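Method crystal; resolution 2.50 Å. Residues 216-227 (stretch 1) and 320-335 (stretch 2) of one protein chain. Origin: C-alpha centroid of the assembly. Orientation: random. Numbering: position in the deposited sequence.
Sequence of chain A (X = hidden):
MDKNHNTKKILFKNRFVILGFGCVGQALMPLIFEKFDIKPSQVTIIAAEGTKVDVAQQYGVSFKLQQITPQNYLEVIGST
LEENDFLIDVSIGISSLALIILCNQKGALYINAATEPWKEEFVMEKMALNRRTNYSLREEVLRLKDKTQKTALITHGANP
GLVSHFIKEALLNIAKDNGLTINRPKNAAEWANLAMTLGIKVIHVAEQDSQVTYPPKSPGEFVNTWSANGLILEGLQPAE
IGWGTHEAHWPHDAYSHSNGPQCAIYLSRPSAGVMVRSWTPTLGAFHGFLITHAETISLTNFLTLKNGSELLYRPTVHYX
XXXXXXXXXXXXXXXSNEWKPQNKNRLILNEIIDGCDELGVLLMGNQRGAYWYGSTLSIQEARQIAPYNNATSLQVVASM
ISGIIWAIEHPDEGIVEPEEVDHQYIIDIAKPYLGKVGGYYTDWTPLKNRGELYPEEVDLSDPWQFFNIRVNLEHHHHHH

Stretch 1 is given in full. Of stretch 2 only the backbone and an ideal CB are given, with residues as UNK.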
# COMPACT_ATOMS: atom_id res chain seq x y z
N PRO A 216 2.20 13.95 -7.59
CA PRO A 216 2.21 12.68 -6.85
C PRO A 216 3.06 12.74 -5.58
O PRO A 216 3.71 13.75 -5.29
CB PRO A 216 2.79 11.70 -7.86
CG PRO A 216 2.45 12.30 -9.18
CD PRO A 216 2.73 13.76 -8.95
N LYS A 217 3.08 11.64 -4.83
CA LYS A 217 3.87 11.58 -3.62
C LYS A 217 5.34 11.42 -3.97
O LYS A 217 5.68 10.86 -5.02
CB LYS A 217 3.43 10.40 -2.76
CG LYS A 217 4.33 10.16 -1.56
CD LYS A 217 3.97 8.86 -0.86
CE LYS A 217 4.82 8.66 0.39
NZ LYS A 217 6.27 8.59 0.05
N SER A 218 6.21 11.92 -3.10
CA SER A 218 7.65 11.77 -3.31
C SER A 218 8.22 10.85 -2.24
O SER A 218 7.66 10.73 -1.15
CB SER A 218 8.37 13.12 -3.25
OG SER A 218 8.23 13.81 -4.48
N PRO A 219 9.31 10.15 -2.56
CA PRO A 219 9.93 9.25 -1.59
C PRO A 219 10.45 10.06 -0.42
O PRO A 219 10.80 11.23 -0.58
CB PRO A 219 11.07 8.62 -2.38
CG PRO A 219 10.53 8.57 -3.75
CD PRO A 219 9.88 9.92 -3.90
N GLY A 220 10.49 9.44 0.76
CA GLY A 220 11.02 10.10 1.94
C GLY A 220 10.10 11.04 2.68
O GLY A 220 10.56 11.88 3.44
N GLU A 221 8.80 10.90 2.49
CA GLU A 221 7.89 11.79 3.18
C GLU A 221 6.59 11.09 3.52
O GLU A 221 6.14 10.22 2.77
CB GLU A 221 7.59 13.01 2.31
CG GLU A 221 6.61 12.74 1.18
CD GLU A 221 6.37 13.96 0.30
OE1 GLU A 221 6.47 15.10 0.81
OE2 GLU A 221 6.07 13.77 -0.90
N PHE A 222 6.01 11.44 4.65
CA PHE A 222 4.75 10.85 5.06
C PHE A 222 3.68 11.90 4.70
O PHE A 222 3.67 13.00 5.25
CB PHE A 222 4.75 10.54 6.55
CG PHE A 222 3.67 9.58 6.97
CD1 PHE A 222 2.35 10.00 7.09
CD2 PHE A 222 3.98 8.24 7.23
CE1 PHE A 222 1.34 9.10 7.45
CE2 PHE A 222 2.98 7.33 7.59
CZ PHE A 222 1.65 7.76 7.71
N VAL A 223 2.80 11.55 3.77
CA VAL A 223 1.75 12.44 3.31
C VAL A 223 0.38 12.00 3.83
O VAL A 223 0.02 10.82 3.76
CB VAL A 223 1.74 12.51 1.76
CG1 VAL A 223 0.81 13.62 1.27
CG2 VAL A 223 3.16 12.78 1.27
N ASN A 224 -0.39 12.96 4.34
CA ASN A 224 -1.70 12.64 4.89
C ASN A 224 -2.63 13.84 4.85
O ASN A 224 -2.18 14.99 4.78
CB ASN A 224 -1.54 12.13 6.33
CG ASN A 224 -2.82 11.53 6.88
OD1 ASN A 224 -3.64 10.98 6.15
ND2 ASN A 224 -2.98 11.61 8.20
N THR A 225 -3.92 13.58 4.88
CA THR A 225 -4.90 14.64 4.84
C THR A 225 -4.96 15.36 6.17
O THR A 225 -5.59 16.42 6.28
CB THR A 225 -6.26 14.09 4.44
OG1 THR A 225 -6.56 12.94 5.25
CG2 THR A 225 -6.23 13.67 2.97
N TRP A 226 -4.32 14.78 7.18
CA TRP A 226 -4.25 15.39 8.50
C TRP A 226 -2.85 15.13 9.06
O TRP A 226 -1.98 14.67 8.33
CB TRP A 226 -5.30 14.84 9.46
CG TRP A 226 -5.41 13.35 9.49
CD1 TRP A 226 -5.89 12.55 8.51
CD2 TRP A 226 -5.09 12.49 10.60
NE1 TRP A 226 -5.90 11.24 8.92
CE2 TRP A 226 -5.42 11.17 10.20
CE3 TRP A 226 -4.57 12.71 11.88
CZ2 TRP A 226 -5.24 10.07 11.05
CZ3 TRP A 226 -4.39 11.60 12.72
CH2 TRP A 226 -4.73 10.30 12.30
N SER A 227 -2.64 15.43 10.34
CA SER A 227 -1.33 15.24 10.93
C SER A 227 -0.65 13.90 10.64
O SER A 227 -1.15 12.84 11.03
CB SER A 227 -1.39 15.41 12.44
OG SER A 227 -0.12 15.16 13.00
N UNK A 320 -11.81 1.00 11.89
CA UNK A 320 -11.53 0.34 10.60
C UNK A 320 -11.23 1.49 9.65
O UNK A 320 -12.11 1.98 8.94
CB UNK A 320 -12.69 -0.53 10.11
N UNK A 321 -9.97 1.93 9.65
CA UNK A 321 -9.53 3.08 8.85
C UNK A 321 -8.82 2.77 7.55
O UNK A 321 -7.97 1.88 7.47
CB UNK A 321 -8.60 3.95 9.70
N UNK A 322 -9.15 3.55 6.53
CA UNK A 322 -8.52 3.42 5.23
C UNK A 322 -8.22 4.86 4.84
O UNK A 322 -9.11 5.58 4.38
CB UNK A 322 -9.40 2.69 4.21
N UNK A 323 -6.97 5.30 5.05
CA UNK A 323 -6.52 6.66 4.73
C UNK A 323 -6.47 6.95 3.24
O UNK A 323 -6.76 6.09 2.41
CB UNK A 323 -5.13 6.90 5.33
N UNK A 324 -6.11 8.18 2.90
CA UNK A 324 -6.02 8.58 1.50
C UNK A 324 -4.88 7.79 0.87
O UNK A 324 -3.87 7.52 1.52
CB UNK A 324 -5.80 10.09 1.36
N UNK A 325 -5.01 7.42 -0.42
CA UNK A 325 -3.95 6.66 -1.09
C UNK A 325 -2.51 7.10 -0.78
O UNK A 325 -1.61 6.26 -0.71
CB UNK A 325 -4.17 6.75 -2.60
N UNK A 326 -2.30 8.40 -0.59
CA UNK A 326 -0.96 8.90 -0.28
C UNK A 326 -0.53 8.43 1.11
O UNK A 326 0.65 8.13 1.33
CB UNK A 326 -0.92 10.43 -0.36
N UNK A 327 -1.48 8.38 2.04
CA UNK A 327 -1.17 7.93 3.40
C UNK A 327 -0.97 6.41 3.37
O UNK A 327 -0.32 5.85 4.24
CB UNK A 327 -2.28 8.32 4.38
N UNK A 328 -1.54 5.74 2.36
CA UNK A 328 -1.39 4.30 2.23
C UNK A 328 0.02 4.02 1.79
O UNK A 328 0.70 3.14 2.34
CB UNK A 328 -2.40 3.71 1.25
N UNK A 329 0.48 4.79 0.81
CA UNK A 329 1.83 4.66 0.31
C UNK A 329 2.78 5.03 1.45
O UNK A 329 3.84 4.42 1.59
CB UNK A 329 2.06 5.54 -0.92
N UNK A 330 2.40 6.01 2.25
CA UNK A 330 3.24 6.45 3.36
C UNK A 330 3.45 5.35 4.39
O UNK A 330 4.58 5.07 4.79
CB UNK A 330 2.62 7.68 4.03
N UNK A 331 2.35 4.75 4.83
CA UNK A 331 2.43 3.65 5.80
C UNK A 331 3.28 2.52 5.21
O UNK A 331 4.13 1.96 5.89
CB UNK A 331 1.03 3.14 6.17
N UNK A 332 3.05 2.20 3.93
CA UNK A 332 3.82 1.16 3.26
C UNK A 332 5.32 1.46 3.36
O UNK A 332 6.11 0.58 3.72
CB UNK A 332 3.39 1.04 1.80
N UNK A 333 5.69 2.71 3.08
CA UNK A 333 7.08 3.15 3.14
C UNK A 333 7.61 3.14 4.58
O UNK A 333 8.79 2.87 4.80
CB UNK A 333 7.21 4.55 2.54
N UNK A 334 6.73 3.42 5.54
CA UNK A 334 7.05 3.44 6.97
C UNK A 334 7.52 2.06 7.40
O UNK A 334 8.58 1.90 7.99
CB UNK A 334 5.84 3.88 7.80
N UNK A 335 6.70 1.05 7.10
CA UNK A 335 7.02 -0.34 7.43
C UNK A 335 8.29 -0.72 6.68
O UNK A 335 9.16 -1.40 7.23
CB UNK A 335 5.87 -1.28 7.08

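Position 320 lies in a strand, out of reach of stretch 1. It is Ala320.

At position 321 CA-to-CB points toward stretch 1, but no atom lies within 5.5 Å of the ideal CB. Only a long side chain could cross the gap. Trp226 offers its indole NE1 as a donor, so a long residue with an acceptor at its tip would suit. It is Tyr321. Trp226 NE1 donates to Tyr321 OH at 2.8 Å, and the hydroxyl sits at the edge of the indole.

Position 322 is out of reach. It is Asn322.

Position 323 points toward stretch 1, with its ideal CB 4.4 Å from Asn224 OD1. Its phi of -69° is compatible with proline, among many others. It is Pro323.

Position 324 comes right before the helix. Its ideal CB is 4.0 Å from Thr225 CG2. A small side chain able to cap the helix would suit: Ser, Thr, Asp, Asn or Cys. It is Cys324. Its SG accepts a weak capping bond from the N of position 327 at 3.5 Å, and packs 3.8 Å from Thr225 CG2.

Position 325 opens the helix, out of reach. It is Pro325.

Position 326 points toward stretch 1, its ideal CB 4.0 Å from Val223 CG1 and 5.0 Å from Lys217 CB. Apolar or short polar residues could fit. It is Asp326. Water 1 accepts from Lys217 N at 2.7 Å and donates to Asp326 OD2 at 2.8 Å, linking the stretches.

At position 327 the ideal CB is 3.5 Å from both Val223 O and Asn224 OD1. Space is tight, favouring a small residue. It is Ala327. The backbones are close here: Ala327 CA lies 3.1 Å from Val223 O, a CA-H...O contact.

Position 328 points away, so a long polar residue is possible. It is Arg328, whose NE donates to Pro323 O at 2.7 Å.

Position 329 faces the Lys217 aliphatic chain, so apolar residues suit. It is Leu329; its CB lies 3.8 Å from Lys217 CD.

Position 330 has its ideal CB 3.5 Å from Phe222 CD2 and 3.9 Å from Val223 N, a donor. A small residue with an acceptor is indicated, Ser above all. It is Ser330. Val223 N donates to Ser330 OG at 2.8 Å, and OG donates to Asp326 O at 2.9 Å. Ser330 CB covers one face of the Phe222 ring.

Position 331 points sideways near Phe222; apolar residues suit. It is Ile331, with CG1 3.9 Å from Phe222 CZ.

Position 332 is out of reach. It is Phe332.

Position 333 faces the Lys217 amine and Gly220 N. An acid suits, Glu for its reach. It is Glu333. Lys217 NZ forms a salt bridge with Glu333 OE1 at 2.8 Å; Gly220 N donates to Glu333 OE2 at 2.8 Å.

Position 334 approaches Phe222 CE2, so apolar residues suit. It is Leu334, its CG at the ring edge.

Position 335 is out of reach. It is Lys335.

Stretch 2 (320-335) AYNPCPDARLSIFELK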
# COMPACT_ATOMS: atom_id res chain seq x y z
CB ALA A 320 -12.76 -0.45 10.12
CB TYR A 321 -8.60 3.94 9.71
CG TYR A 321 -8.16 5.26 9.09
CD1 TYR A 321 -6.86 5.73 9.26
CD2 TYR A 321 -9.06 6.08 8.40
CE1 TYR A 321 -6.47 6.97 8.77
CE2 TYR A 321 -8.68 7.33 7.91
CZ TYR A 321 -7.38 7.77 8.10
OH TYR A 321 -6.99 9.01 7.64
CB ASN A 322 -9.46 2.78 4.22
CG ASN A 322 -8.76 2.42 2.93
OD1 ASN A 322 -9.40 2.07 1.94
ND2 ASN A 322 -7.44 2.48 2.93
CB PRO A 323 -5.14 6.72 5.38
CG PRO A 323 -4.63 5.34 5.14
CD PRO A 323 -5.83 4.47 5.48
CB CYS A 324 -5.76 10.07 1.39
SG CYS A 324 -4.18 10.55 2.06
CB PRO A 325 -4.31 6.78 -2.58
CG PRO A 325 -5.29 7.92 -2.64
CD PRO A 325 -6.07 7.80 -1.37
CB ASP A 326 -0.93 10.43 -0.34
CG ASP A 326 -0.79 10.96 -1.76
OD1 ASP A 326 -0.96 12.18 -1.95
OD2 ASP A 326 -0.52 10.16 -2.68
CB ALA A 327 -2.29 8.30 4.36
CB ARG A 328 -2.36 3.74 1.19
CG ARG A 328 -3.81 3.94 1.56
CD ARG A 328 -4.73 3.62 0.38
NE ARG A 328 -5.99 4.34 0.54
CZ ARG A 328 -6.92 4.45 -0.40
NH1 ARG A 328 -8.03 5.14 -0.14
NH2 ARG A 328 -6.73 3.88 -1.59
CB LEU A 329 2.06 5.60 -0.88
CG LEU A 329 1.25 5.36 -2.15
CD1 LEU A 329 1.49 6.49 -3.16
CD2 LEU A 329 1.64 4.03 -2.77
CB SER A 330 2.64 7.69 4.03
OG SER A 330 2.73 8.81 3.17
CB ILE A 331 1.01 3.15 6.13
CG1 ILE A 331 0.29 4.20 6.99
CG2 ILE A 331 1.07 1.80 6.82
CD1 ILE A 331 -1.21 4.00 7.10
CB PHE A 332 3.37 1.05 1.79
CG PHE A 332 4.17 0.06 0.97
CD1 PHE A 332 5.37 0.43 0.37
CD2 PHE A 332 3.70 -1.24 0.79
CE1 PHE A 332 6.10 -0.47 -0.41
CE2 PHE A 332 4.43 -2.16 0.01
CZ PHE A 332 5.63 -1.77 -0.59
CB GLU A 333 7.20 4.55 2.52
CG GLU A 333 8.55 5.23 2.65
CD GLU A 333 8.60 6.59 1.93
OE1 GLU A 333 7.71 7.43 2.18
OE2 GLU A 333 9.54 6.81 1.12
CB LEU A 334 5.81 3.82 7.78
CG LEU A 334 5.89 4.38 9.21
CD1 LEU A 334 4.78 3.74 10.04
CD2 LEU A 334 7.24 4.14 9.86
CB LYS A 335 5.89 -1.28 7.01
CG LYS A 335 4.58 -1.05 7.72
CD LYS A 335 3.47 -1.88 7.11
CE LYS A 335 2.19 -1.68 7.89
NZ LYS A 335 1.02 -2.44 7.33
O HOH W 1 0.84 10.19 -5.17
O HOH W 2 -5.61 10.32 4.76
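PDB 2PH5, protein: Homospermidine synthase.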